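Local coordinates for epidermin biosynthesis protein EpiD (Staphylococcus aureus, PDB 3QJG) that probably catalyses the FMN-dependent oxidative decarboxylation of the C-terminal cysteine of the epidermin precursor peptide, as a dodecameric flavoprotein, at residues F32-V37 against C56-D61; S142-N147 against V164-Y169; D78-L83 against H107-K112. All blocks are in the same frame, centred on the assembly; numbering follows the deposited sequence. Where two conformers were deposited one is given.

Contact 1 of 3, residues F32-V37 against C56-D61; sequences FDEVNV and CDNYYD
V37 and Y59 form a parallel bridge that closes the beta-alpha-beta crossover running from strand 34-39 through helix 49-55 to strand 59-60, at an edge of the flavoprotein sheet. V37 is held through both its backbone polar atoms, on the edge facing 56-61: its N donates to N58 O (2.8 Å), and its O accepts from Y60 N (2.8 Å). Ahead of this pair, D57 N donates to V35 O at 2.8 Å; a further bond from V35 N to D57 OD2 is less certain, because the position of that oxygen, which also meets K29, is in doubt.

N36 and N58 lie side by side and point the same way, their amide planes 63° apart. N58 ND2 donates to N36 OD1 (2.9 Å) from above the carbonyl plane of N36, while the bond stays close to the plane of N58's own amide. CG of N36 stands anti to the carbonyl carbon (chi1 -62°); from its amide, ND2 donates to the anti lone pair of E34 OE1 at 2.9 Å, a nearly straight bond (173°); H77 takes a second bond from the same nitrogen. A water completes the network, donating to E34 OE2 and accepting from N58 ND2. Elsewhere, V37 CG2 packs on C56 CB at 3.6 Å, and V37 reaches L52 of the crossover helix and I25 of helix 21-28.

N36 is held at both ends of its amide and N58 through both N-H bonds of ND2, and the salt bridge from E34 OE1 to K76, added to the amide and water donors, would be expected to keep the E34 carboxylate ionised.

Contact 2 of 3, residues S142-N147 against V164-Y169; sequences SIYPAN and VAPEPY
The pyrrolidine of P166 sits on the ring of Y144 in a CH-pi contact. CG lies 3.7 Å from the centroid of the Y144 ring and only 13° off its normal, hence over the centre, whereas P166 CB leans toward the phenol end, 3.8 Å from Y144 CZ. The tyrosine reaches it with CG anti to its backbone N (chi1 -175°). Its opposite face is covered nearer the rim by P145 CD, so two prolines sandwich the ring.

P145 is itself the centre of an inverse gamma turn, in which A146 N makes a weak bond to Y144 O. Beyond it, V164 N donates weakly to N147 O at 3.3 Å, joining the two chain ends at the foot of the hairpin of strands 148-153 and 158-163; this hairpin is probably the flap that in relatives folds over the peptide substrate.

Farther out, F174 of helix 168-174 meets the Y144 ring edge-to-face, and F116 touches both Y144 and P166. Y24 OH hydrogen-bonds P166 O, and N118 OD1 bonds to A165 N, anchoring 164-169.

The cross-contact therefore rests mainly on dispersion and on the weakly polarised C-H bonds of proline against an electron-rich phenol, with one long backbone bond beside them.

Contact 3 of 3, residues D78-L83 against H107-K112; sequences DKIIIL and HTAFEK
I80 N donates to K112 O at 2.9 Å, an almost straight bond (169°) that starts the parallel pairing of strand 79-85 with strand 113-120 in the Rossmann-like core. The CA atoms of K79 and K112 are 5.1 Å apart, and I80 continues the pairing with S114 once the second chain has entered its strand. Residues 110-112 make a 3-10 turn just beforehand, with K112 N bonded to A109 O at 2.8 Å, and this turn delivers the K112 carbonyl to the strand.

Of the side chains, I80 points toward the turn and brings its CD1 to within 3.9 Å of A109 CB; chi2 of 179° carries CD1 outward to A109, and K112 CD lies 4.4 Å from I80 CD1. I80 also packs on L113 and C11, while D78 OD2 is engaged by the backbone of N7. Segment 107-112 also lies at the subunit interface: H107 NE2 is hydrogen-bonded to S87 OG of a second subunit, and F110 packs on N126 of that subunit.

K112 extends its aliphatic chain past the D78 carbonyl, CB lying 3.8 Å from D78 O, and its NZ then hydrogen-bonds the backbone oxygens of A74 and H77 around the end of helix 70-75.

How the contacts relate
Followed from the N terminus, the three contacts come in series, with none nested in or crossing another. Contact 1 closes first, around the loop and helix 49-55, and ties on an edge strand of the sheet. Contact 3 follows, enclosing helices 87-94 and 101-107 and joining strand 79-85 to the entry of strand 113-120. Contact 2 closes last, around the hairpin of strands 148-153 and 158-163, and leads into the C-terminal helix 168-174. Contact 3 touches both others: F32 CE1 packs on K79 CG, and A165 CB on L83 CD2. Contacts 1 and 2 do not meet, their nearest atoms being about 9 Å apart, although all three reach the same sheet.

Contact 1 of 3, residues F32-V37 against C56-D61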
ATOM      1  N   PHE A  32      37.170  -0.140  24.094  1.00 30.59           N
ATOM      2  CA  PHE A  32      36.069   0.758  24.472  1.00 29.96           C
ATOM      3  C   PHE A  32      34.926   0.013  25.112  1.00 30.29           C
ATOM      4  O   PHE A  32      34.656  -1.123  24.765  1.00 31.95           O
ATOM      5  CB  PHE A  32      35.580   1.474  23.236  1.00 29.07           C
ATOM      6  CG  PHE A  32      36.538   2.479  22.700  1.00 28.08           C
ATOM      7  CD1 PHE A  32      36.648   3.732  23.283  1.00 27.63           C
ATOM      8  CD2 PHE A  32      37.315   2.183  21.596  1.00 28.35           C
ATOM      9  CE1 PHE A  32      37.541   4.690  22.754  1.00 29.55           C
ATOM     10  CE2 PHE A  32      38.197   3.133  21.049  1.00 29.59           C
ATOM     11  CZ  PHE A  32      38.321   4.380  21.642  1.00 28.22           C
ATOM     12  N   ASP A  33      34.247   0.627  26.064  1.00 31.25           N
ATOM     13  CA  ASP A  33      33.099  -0.014  26.708  0.70 31.60           C
ATOM     14  C   ASP A  33      31.980  -0.253  25.691  1.00 30.23           C
ATOM     15  O   ASP A  33      31.695  -1.369  25.335  1.00 31.75           O
ATOM     16  CB  ASP A  33      32.570   0.827  27.878  0.70 32.37           C
ATOM     17  CG  ASP A  33      31.618   0.043  28.766  0.70 34.47           C
ATOM     18  OD1 ASP A  33      31.441  -1.173  28.519  0.70 41.43           O
ATOM     19  OD2 ASP A  33      31.041   0.628  29.716  0.70 37.92           O
ATOM     20  N   GLU A  34      31.354   0.805  25.217  1.00 28.55           N
ATOM     21  CA  GLU A  34      30.323   0.671  24.195  1.00 27.02           C
ATOM     22  C   GLU A  34      30.952   1.009  22.872  1.00 25.51           C
ATOM     23  O   GLU A  34      31.733   1.960  22.781  1.00 24.25           O
ATOM     24  CB  GLU A  34      29.142   1.626  24.396  1.00 26.58           C
ATOM     25  CG  GLU A  34      28.150   1.221  25.478  1.00 28.23           C
ATOM     26  CD  GLU A  34      26.995   2.239  25.573  1.00 31.36           C
ATOM     27  OE1 GLU A  34      26.857   3.143  24.699  1.00 33.18           O
ATOM     28  OE2 GLU A  34      26.198   2.136  26.507  1.00 34.12           O
ATOM     29  N   VAL A  35      30.604   0.242  21.840  1.00 24.13           N
ATOM     30  CA  VAL A  35      30.931   0.648  20.467  1.00 21.95           C
ATOM     31  C   VAL A  35      29.577   0.730  19.781  1.00 20.97           C
ATOM     32  O   VAL A  35      28.879  -0.272  19.692  1.00 20.21           O
ATOM     33  CB  VAL A  35      31.815  -0.378  19.729  1.00 22.46           C
ATOM     34  CG1 VAL A  35      31.972   0.041  18.256  1.00 18.78           C
ATOM     35  CG2 VAL A  35      33.194  -0.543  20.424  1.00 21.59           C
ATOM     36  N   ASN A  36      29.218   1.924  19.320  1.00 18.26           N
ATOM     37  CA  ASN A  36      27.914   2.242  18.751  1.00 17.24           C
ATOM     38  C   ASN A  36      28.093   2.675  17.326  1.00 17.12           C
ATOM     39  O   ASN A  36      29.195   3.057  16.933  1.00 15.62           O
ATOM     40  CB  ASN A  36      27.275   3.422  19.514  1.00 16.58           C
ATOM     41  CG  ASN A  36      27.030   3.065  20.987  1.00 17.59           C
ATOM     42  OD1 ASN A  36      26.605   1.974  21.243  1.00 19.35           O
ATOM     43  ND2 ASN A  36      27.342   3.981  21.941  1.00 18.28           N
ATOM     44  N   VAL A  37      27.007   2.625  16.559  1.00 17.70           N
ATOM     45  CA  VAL A  37      27.098   2.832  15.153  1.00 18.26           C
ATOM     46  C   VAL A  37      25.954   3.635  14.663  1.00 19.20           C
ATOM     47  O   VAL A  37      24.845   3.457  15.157  1.00 18.68           O
ATOM     48  CB  VAL A  37      27.098   1.469  14.437  1.00 18.52           C
ATOM     49  CG1 VAL A  37      27.238   1.665  12.943  1.00 16.20           C
ATOM     50  CG2 VAL A  37      28.253   0.645  14.954  1.00 17.17           C
ATOM     51  N   CYS A  56      27.519  -4.363  17.597  1.00 26.88           N
ATOM     52  CA  CYS A  56      27.532  -3.087  18.285  1.00 25.57           C
ATOM     53  C   CYS A  56      26.583  -3.066  19.473  1.00 26.31           C
ATOM     54  O   CYS A  56      25.820  -4.045  19.791  1.00 25.24           O
ATOM     55  CB  CYS A  56      27.301  -1.926  17.324  1.00 25.96           C
ATOM     56  SG  CYS A  56      25.602  -1.727  16.668  1.00 26.23           S
ATOM     57  N   ASP A  57      26.689  -1.985  20.219  1.00 25.02           N
ATOM     58  CA  ASP A  57      25.864  -1.851  21.392  1.00 24.63           C
ATOM     59  C   ASP A  57      24.616  -1.096  20.986  1.00 23.77           C
ATOM     60  O   ASP A  57      23.518  -1.541  21.289  1.00 22.50           O
ATOM     61  CB  ASP A  57      26.641  -1.227  22.541  1.00 24.54           C
ATOM     62  CG  ASP A  57      27.816  -2.098  22.985  1.00 27.58           C
ATOM     63  OD1 ASP A  57      27.598  -3.192  23.576  1.00 26.71           O
ATOM     64  OD2 ASP A  57      28.974  -1.708  22.712  1.00 25.93           O
ATOM     65  N   ASN A  58      24.755  -0.031  20.183  1.00 22.72           N
ATOM     66  CA  ASN A  58      23.609   0.694  19.765  1.00 22.36           C
ATOM     67  C   ASN A  58      23.770   1.030  18.325  1.00 23.17           C
ATOM     68  O   ASN A  58      24.867   1.502  17.875  1.00 20.33           O
ATOM     69  CB  ASN A  58      23.454   2.020  20.528  1.00 23.78           C
ATOM     70  CG  ASN A  58      23.128   1.827  21.964  1.00 22.19           C
ATOM     71  OD1 ASN A  58      21.966   1.694  22.322  1.00 23.95           O
ATOM     72  ND2 ASN A  58      24.136   1.895  22.815  1.00 23.72           N
ATOM     73  N   TYR A  59      22.687   0.809  17.589  1.00 22.49           N
ATOM     74  CA  TYR A  59      22.658   1.228  16.227  1.00 23.14           C
ATOM     75  C   TYR A  59      21.632   2.353  16.182  1.00 23.52           C
ATOM     76  O   TYR A  59      20.461   2.134  16.508  1.00 24.17           O
ATOM     77  CB  TYR A  59      22.318   0.075  15.292  1.00 22.57           C
ATOM     78  CG  TYR A  59      22.139   0.538  13.874  1.00 23.51           C
ATOM     79  CD1 TYR A  59      23.160   1.163  13.196  1.00 21.09           C
ATOM     80  CD2 TYR A  59      20.922   0.378  13.223  1.00 24.75           C
ATOM     81  CE1 TYR A  59      22.988   1.604  11.905  1.00 21.25           C
ATOM     82  CE2 TYR A  59      20.757   0.787  11.935  1.00 21.25           C
ATOM     83  CZ  TYR A  59      21.787   1.430  11.292  1.00 20.07           C
ATOM     84  OH  TYR A  59      21.573   1.853  10.028  1.00 14.86           O
ATOM     85  N   TYR A  60      22.104   3.562  15.869  1.00 22.47           N
ATOM     86  CA  TYR A  60      21.250   4.744  15.872  1.00 21.60           C
ATOM     87  C   TYR A  60      20.685   4.808  14.505  1.00 21.75           C
ATOM     88  O   TYR A  60      21.439   4.877  13.508  1.00 24.18           O
ATOM     89  CB  TYR A  60      22.000   6.043  16.211  1.00 20.71           C
ATOM     90  CG  TYR A  60      22.587   6.083  17.603  1.00 22.40           C
ATOM     91  CD1 TYR A  60      21.768   5.925  18.729  1.00 23.00           C
ATOM     92  CD2 TYR A  60      23.965   6.175  17.803  1.00 23.11           C
ATOM     93  CE1 TYR A  60      22.299   5.889  20.003  1.00 22.15           C
ATOM     94  CE2 TYR A  60      24.515   6.153  19.097  1.00 21.99           C
ATOM     95  CZ  TYR A  60      23.677   6.012  20.184  1.00 24.13           C
ATOM     96  OH  TYR A  60      24.199   6.011  21.458  1.00 24.26           O
ATOM     97  N   ASP A  61      19.368   4.835  14.435  1.00 21.80           N
ATOM     98  CA  ASP A  61      18.674   4.808  13.147  1.00 23.36           C
ATOM     99  C   ASP A  61      17.671   5.992  13.051  1.00 22.67           C
ATOM    100  O   ASP A  61      16.591   5.927  13.605  1.00 21.89           O
ATOM    101  CB  ASP A  61      17.947   3.476  13.060  1.00 23.27           C
ATOM    102  CG  ASP A  61      17.277   3.228  11.700  1.00 27.08           C
ATOM    103  OD1 ASP A  61      17.223   4.166  10.817  1.00 25.47           O
ATOM    104  OD2 ASP A  61      16.799   2.063  11.555  1.00 28.80           O
TER
HETATM  105  O   HOH W   1      23.643   1.721  25.660  1.00 42.60           O

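Contact 2 of 3, residues S142-N147 against V164-Y169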
ATOM      1  N   SER A 142      41.006  15.200  13.579  1.00 24.21           N
ATOM      2  CA  SER A 142      42.061  14.262  13.166  1.00 25.89           C
ATOM      3  C   SER A 142      41.735  13.518  11.829  1.00 25.98           C
ATOM      4  O   SER A 142      40.694  12.874  11.712  1.00 27.25           O
ATOM      5  CB  SER A 142      42.274  13.231  14.274  1.00 25.93           C
ATOM      6  OG  SER A 142      42.381  13.869  15.530  1.00 29.82           O
ATOM      7  N   ILE A 143      42.641  13.576  10.858  1.00 26.26           N
ATOM      8  CA  ILE A 143      42.498  12.892   9.560  1.00 25.10           C
ATOM      9  C   ILE A 143      43.559  11.795   9.480  1.00 26.40           C
ATOM     10  O   ILE A 143      44.720  12.071   9.606  1.00 25.03           O
ATOM     11  CB  ILE A 143      42.750  13.847   8.407  1.00 26.07           C
ATOM     12  CG1 ILE A 143      41.923  15.133   8.634  1.00 24.84           C
ATOM     13  CG2 ILE A 143      42.547  13.135   7.013  1.00 22.53           C
ATOM     14  CD1 ILE A 143      40.373  14.889   8.735  1.00 18.40           C
ATOM     15  N   TYR A 144      43.131  10.541   9.363  1.00 26.75           N
ATOM     16  CA  TYR A 144      44.046   9.433   9.246  1.00 28.31           C
ATOM     17  C   TYR A 144      44.895   9.666   7.983  1.00 29.63           C
ATOM     18  O   TYR A 144      44.356  10.064   6.954  1.00 28.12           O
ATOM     19  CB  TYR A 144      43.313   8.089   9.192  1.00 27.89           C
ATOM     20  CG  TYR A 144      44.282   6.936   9.197  1.00 27.14           C
ATOM     21  CD1 TYR A 144      44.723   6.350   8.015  1.00 26.48           C
ATOM     22  CD2 TYR A 144      44.771   6.448  10.394  1.00 29.06           C
ATOM     23  CE1 TYR A 144      45.658   5.309   8.038  1.00 29.26           C
ATOM     24  CE2 TYR A 144      45.717   5.424  10.427  1.00 30.06           C
ATOM     25  CZ  TYR A 144      46.155   4.861   9.266  1.00 29.19           C
ATOM     26  OH  TYR A 144      47.065   3.847   9.385  1.00 31.59           O
ATOM     27  N   PRO A 145      46.233   9.466   8.083  1.00 32.19           N
ATOM     28  CA  PRO A 145      47.095   9.655   6.951  1.00 33.93           C
ATOM     29  C   PRO A 145      46.928   8.428   6.044  1.00 35.52           C
ATOM     30  O   PRO A 145      47.763   7.497   6.026  1.00 37.49           O
ATOM     31  CB  PRO A 145      48.479   9.737   7.589  1.00 34.73           C
ATOM     32  CG  PRO A 145      48.378   8.790   8.725  1.00 34.56           C
ATOM     33  CD  PRO A 145      47.008   9.079   9.276  1.00 33.55           C
ATOM     34  N   ALA A 146      45.848   8.444   5.292  1.00 35.64           N
ATOM     35  CA  ALA A 146      45.425   7.302   4.543  1.00 36.66           C
ATOM     36  C   ALA A 146      46.416   6.880   3.461  1.00 38.70           C
ATOM     37  O   ALA A 146      47.037   7.705   2.723  1.00 37.68           O
ATOM     38  CB  ALA A 146      44.085   7.549   3.933  1.00 36.27           C
ATOM     39  N   ASN A 147      46.552   5.558   3.466  1.00 39.90           N
ATOM     40  CA  ASN A 147      47.222   4.733   2.493  1.00 42.20           C
ATOM     41  C   ASN A 147      46.589   4.771   1.073  1.00 42.26           C
ATOM     42  O   ASN A 147      45.419   4.353   0.928  1.00 41.66           O
ATOM     43  CB  ASN A 147      47.226   3.264   3.050  1.00 43.23           C
ATOM     44  CG  ASN A 147      46.073   2.963   4.142  1.00 45.44           C
ATOM     45  OD1 ASN A 147      45.150   3.767   4.386  1.00 46.25           O
ATOM     46  ND2 ASN A 147      46.154   1.775   4.761  1.00 49.57           N
ATOM     47  N   VAL A 164      42.100   4.250   1.232  1.00 26.90           N
ATOM     48  CA  VAL A 164      41.270   3.230   1.878  1.00 27.50           C
ATOM     49  C   VAL A 164      41.318   3.271   3.413  1.00 27.11           C
ATOM     50  O   VAL A 164      42.276   3.748   4.005  1.00 27.03           O
ATOM     51  CB  VAL A 164      41.759   1.847   1.357  1.00 29.10           C
ATOM     52  CG1 VAL A 164      41.128   0.756   2.130  1.00 32.03           C
ATOM     53  CG2 VAL A 164      41.437   1.706  -0.136  1.00 30.18           C
ATOM     54  N   ALA A 165      40.242   2.821   4.068  1.00 27.39           N
ATOM     55  CA  ALA A 165      40.226   2.698   5.539  1.00 26.36           C
ATOM     56  C   ALA A 165      41.295   1.680   5.957  1.00 27.22           C
ATOM     57  O   ALA A 165      41.514   0.707   5.272  1.00 27.05           O
ATOM     58  CB  ALA A 165      38.813   2.284   6.065  1.00 25.41           C
ATOM     59  N   PRO A 166      41.968   1.920   7.087  1.00 26.99           N
ATOM     60  CA  PRO A 166      43.057   1.047   7.431  1.00 27.27           C
ATOM     61  C   PRO A 166      42.577  -0.136   8.229  1.00 27.36           C
ATOM     62  O   PRO A 166      41.408  -0.200   8.623  1.00 25.60           O
ATOM     63  CB  PRO A 166      43.945   1.947   8.295  1.00 27.75           C
ATOM     64  CG  PRO A 166      42.970   2.919   8.937  1.00 27.20           C
ATOM     65  CD  PRO A 166      41.950   3.151   7.906  1.00 26.99           C
ATOM     66  N   GLU A 167      43.494  -1.046   8.480  1.00 27.90           N
ATOM     67  CA  GLU A 167      43.103  -2.214   9.238  0.50 28.43           C
ATOM     68  C   GLU A 167      42.725  -1.812  10.676  1.00 27.79           C
ATOM     69  O   GLU A 167      43.188  -0.773  11.207  1.00 27.27           O
ATOM     70  CB  GLU A 167      44.153  -3.321   9.174  0.50 29.69           C
ATOM     71  CG  GLU A 167      44.108  -4.085   7.839  0.50 31.38           C
ATOM     72  CD  GLU A 167      42.701  -4.179   7.222  0.50 33.51           C
ATOM     73  OE1 GLU A 167      41.788  -4.811   7.830  0.50 33.00           O
ATOM     74  OE2 GLU A 167      42.517  -3.634   6.101  0.50 33.54           O
ATOM     75  N   PRO A 168      41.790  -2.592  11.289  1.00 26.58           N
ATOM     76  CA  PRO A 168      41.295  -2.275  12.610  1.00 26.03           C
ATOM     77  C   PRO A 168      42.324  -1.915  13.683  1.00 26.79           C
ATOM     78  O   PRO A 168      42.103  -0.957  14.458  1.00 25.36           O
ATOM     79  CB  PRO A 168      40.523  -3.531  13.013  1.00 26.61           C
ATOM     80  CG  PRO A 168      40.037  -4.083  11.755  1.00 26.03           C
ATOM     81  CD  PRO A 168      41.052  -3.731  10.710  1.00 27.12           C
ATOM     82  N   TYR A 169      43.460  -2.600  13.710  1.00 27.80           N
ATOM     83  CA  TYR A 169      44.495  -2.219  14.699  1.00 28.57           C
ATOM     84  C   TYR A 169      45.029  -0.793  14.490  1.00 28.21           C
ATOM     85  O   TYR A 169      45.394  -0.125  15.466  1.00 28.95           O
ATOM     86  CB  TYR A 169      45.638  -3.266  14.781  1.00 30.28           C
ATOM     87  CG  TYR A 169      46.721  -3.165  13.720  1.00 32.01           C
ATOM     88  CD1 TYR A 169      47.866  -2.408  13.938  1.00 34.15           C
ATOM     89  CD2 TYR A 169      46.618  -3.867  12.525  1.00 34.40           C
ATOM     90  CE1 TYR A 169      48.882  -2.327  12.962  1.00 38.59           C
ATOM     91  CE2 TYR A 169      47.615  -3.799  11.537  1.00 36.36           C
ATOM     92  CZ  TYR A 169      48.748  -3.026  11.763  1.00 39.26           C
ATOM     93  OH  TYR A 169      49.742  -2.959  10.799  1.00 43.12           O
TER

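Contact 3 of 3, residues D78-L83 against H107-K112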
ATOM      1  N   ASP A  78      33.333   9.539  23.799  1.00 24.01           N
ATOM      2  CA  ASP A  78      34.621  10.130  23.978  1.00 24.32           C
ATOM      3  C   ASP A  78      35.271  10.269  22.634  1.00 23.17           C
ATOM      4  O   ASP A  78      35.989  11.211  22.402  1.00 23.24           O
ATOM      5  CB  ASP A  78      35.439   9.237  24.864  1.00 25.65           C
ATOM      6  CG  ASP A  78      34.778   9.025  26.193  1.00 30.39           C
ATOM      7  OD1 ASP A  78      34.865   9.935  27.035  1.00 37.16           O
ATOM      8  OD2 ASP A  78      34.097   8.002  26.366  1.00 33.40           O
ATOM      9  N   LYS A  79      35.026   9.314  21.734  1.00 22.64           N
ATOM     10  CA  LYS A  79      35.664   9.352  20.410  1.00 21.21           C
ATOM     11  C   LYS A  79      34.573   9.138  19.408  1.00 20.27           C
ATOM     12  O   LYS A  79      33.687   8.325  19.656  1.00 19.44           O
ATOM     13  CB  LYS A  79      36.752   8.261  20.249  1.00 21.28           C
ATOM     14  CG  LYS A  79      37.879   8.360  21.256  1.00 21.91           C
ATOM     15  CD  LYS A  79      38.626   9.695  21.151  1.00 28.32           C
ATOM     16  CE  LYS A  79      39.811   9.802  22.145  1.00 31.99           C
ATOM     17  NZ  LYS A  79      40.583  11.038  21.867  1.00 34.03           N
ATOM     18  N   ILE A  80      34.629   9.907  18.326  1.00 17.66           N
ATOM     19  CA  ILE A  80      33.775   9.715  17.218  1.00 18.12           C
ATOM     20  C   ILE A  80      34.646   9.580  16.007  1.00 18.71           C
ATOM     21  O   ILE A  80      35.556  10.453  15.758  1.00 20.43           O
ATOM     22  CB  ILE A  80      32.788  10.921  17.012  1.00 17.40           C
ATOM     23  CG1 ILE A  80      31.989  11.090  18.321  1.00 17.53           C
ATOM     24  CG2 ILE A  80      31.925  10.684  15.779  1.00 15.94           C
ATOM     25  CD1 ILE A  80      30.991  12.204  18.396  1.00 13.48           C
ATOM     26  N   ILE A  81      34.378   8.519  15.242  1.00 18.90           N
ATOM     27  CA  ILE A  81      35.137   8.218  14.039  1.00 19.97           C
ATOM     28  C   ILE A  81      34.249   8.118  12.800  1.00 20.11           C
ATOM     29  O   ILE A  81      33.166   7.558  12.838  1.00 19.34           O
ATOM     30  CB  ILE A  81      36.019   6.964  14.178  1.00 20.88           C
ATOM     31  CG1 ILE A  81      35.260   5.635  14.132  1.00 20.64           C
ATOM     32  CG2 ILE A  81      36.836   6.955  15.538  1.00 23.10           C
ATOM     33  CD1 ILE A  81      36.256   4.472  14.133  1.00 20.56           C
ATOM     34  N   ILE A  82      34.705   8.672  11.681  1.00 19.37           N
ATOM     35  CA  ILE A  82      34.017   8.391  10.450  1.00 18.59           C
ATOM     36  C   ILE A  82      34.804   7.321   9.657  1.00 19.77           C
ATOM     37  O   ILE A  82      35.934   7.558   9.181  1.00 20.28           O
ATOM     38  CB  ILE A  82      33.768   9.660   9.634  1.00 18.81           C
ATOM     39  CG1 ILE A  82      33.275  10.792  10.533  1.00 19.66           C
ATOM     40  CG2 ILE A  82      32.757   9.364   8.549  1.00 16.71           C
ATOM     41  CD1 ILE A  82      33.038  12.065   9.826  1.00 18.68           C
ATOM     42  N   LEU A  83      34.224   6.129   9.535  1.00 20.10           N
ATOM     43  CA  LEU A  83      34.920   4.994   8.919  1.00 21.10           C
ATOM     44  C   LEU A  83      33.924   4.026   8.276  1.00 21.40           C
ATOM     45  O   LEU A  83      33.083   3.440   8.987  1.00 22.58           O
ATOM     46  CB  LEU A  83      35.763   4.243   9.967  1.00 21.17           C
ATOM     47  CG  LEU A  83      36.767   3.274   9.345  1.00 23.51           C
ATOM     48  CD1 LEU A  83      37.918   2.925  10.271  1.00 28.44           C
ATOM     49  CD2 LEU A  83      36.084   2.020   8.821  1.00 21.97           C
ATOM     50  N   HIS A 107      29.321  17.669  13.393  1.00 19.57           N
ATOM     51  CA  HIS A 107      29.317  19.119  13.544  1.00 18.38           C
ATOM     52  C   HIS A 107      29.409  19.584  15.012  1.00 19.51           C
ATOM     53  O   HIS A 107      30.029  20.575  15.316  1.00 20.02           O
ATOM     54  CB  HIS A 107      28.042  19.666  12.924  1.00 17.29           C
ATOM     55  CG  HIS A 107      28.004  21.137  12.825  1.00 13.95           C
ATOM     56  ND1 HIS A 107      28.842  21.834  11.985  1.00 15.57           N
ATOM     57  CD2 HIS A 107      27.256  22.061  13.472  1.00 14.94           C
ATOM     58  CE1 HIS A 107      28.583  23.124  12.089  1.00 14.99           C
ATOM     59  NE2 HIS A 107      27.617  23.288  12.978  1.00 18.55           N
ATOM     60  N   THR A 108      28.842  18.827  15.922  1.00 20.24           N
ATOM     61  CA  THR A 108      28.755  19.190  17.306  0.60 20.65           C
ATOM     62  C   THR A 108      30.039  18.800  18.103  1.00 22.43           C
ATOM     63  O   THR A 108      30.177  19.129  19.300  1.00 22.72           O
ATOM     64  CB  THR A 108      27.499  18.508  17.881  0.60 21.52           C
ATOM     65  OG1 THR A 108      26.360  18.852  17.061  0.60 17.20           O
ATOM     66  CG2 THR A 108      27.231  18.916  19.348  0.60 18.59           C
ATOM     67  N   ALA A 109      30.972  18.100  17.455  1.00 21.18           N
ATOM     68  CA  ALA A 109      31.979  17.381  18.239  1.00 20.82           C
ATOM     69  C   ALA A 109      33.328  17.231  17.544  1.00 20.80           C
ATOM     70  O   ALA A 109      33.963  16.183  17.630  1.00 19.22           O
ATOM     71  CB  ALA A 109      31.432  16.064  18.602  1.00 20.11           C
ATOM     72  N   PHE A 110      33.753  18.290  16.824  1.00 20.33           N
ATOM     73  CA  PHE A 110      35.000  18.280  16.095  1.00 20.15           C
ATOM     74  C   PHE A 110      36.228  17.847  16.914  1.00 22.43           C
ATOM     75  O   PHE A 110      37.062  17.092  16.421  1.00 21.98           O
ATOM     76  CB  PHE A 110      35.288  19.695  15.610  1.00 19.83           C
ATOM     77  CG  PHE A 110      34.740  20.023  14.283  1.00 16.45           C
ATOM     78  CD1 PHE A 110      33.676  19.372  13.770  1.00 14.11           C
ATOM     79  CD2 PHE A 110      35.311  21.091  13.518  1.00 15.94           C
ATOM     80  CE1 PHE A 110      33.172  19.654  12.551  1.00 15.90           C
ATOM     81  CE2 PHE A 110      34.794  21.381  12.293  1.00 12.07           C
ATOM     82  CZ  PHE A 110      33.745  20.697  11.789  1.00 12.00           C
ATOM     83  N   GLU A 111      36.293  18.333  18.152  1.00 23.96           N
ATOM     84  CA  GLU A 111      37.327  18.010  19.134  1.00 24.35           C
ATOM     85  C   GLU A 111      37.372  16.516  19.457  1.00 24.09           C
ATOM     86  O   GLU A 111      38.375  16.049  20.018  1.00 23.28           O
ATOM     87  CB  GLU A 111      37.163  18.852  20.427  1.00 24.96           C
ATOM     88  CG  GLU A 111      36.180  18.268  21.490  1.00 26.70           C
ATOM     89  CD  GLU A 111      34.673  18.520  21.173  1.00 29.09           C
ATOM     90  OE1 GLU A 111      34.360  19.272  20.208  1.00 21.15           O
ATOM     91  OE2 GLU A 111      33.804  17.959  21.917  1.00 27.58           O
ATOM     92  N   LYS A 112      36.328  15.760  19.070  1.00 22.30           N
ATOM     93  CA  LYS A 112      36.324  14.329  19.329  1.00 22.84           C
ATOM     94  C   LYS A 112      36.445  13.476  18.088  1.00 21.33           C
ATOM     95  O   LYS A 112      36.285  12.273  18.186  1.00 21.66           O
ATOM     96  CB  LYS A 112      35.008  13.916  19.989  1.00 22.53           C
ATOM     97  CG  LYS A 112      34.593  14.708  21.173  1.00 24.54           C
ATOM     98  CD  LYS A 112      33.244  14.146  21.683  1.00 24.13           C
ATOM     99  CE  LYS A 112      33.014  14.506  23.100  1.00 24.51           C
ATOM    100  NZ  LYS A 112      31.698  14.046  23.461  1.00 20.89           N
TER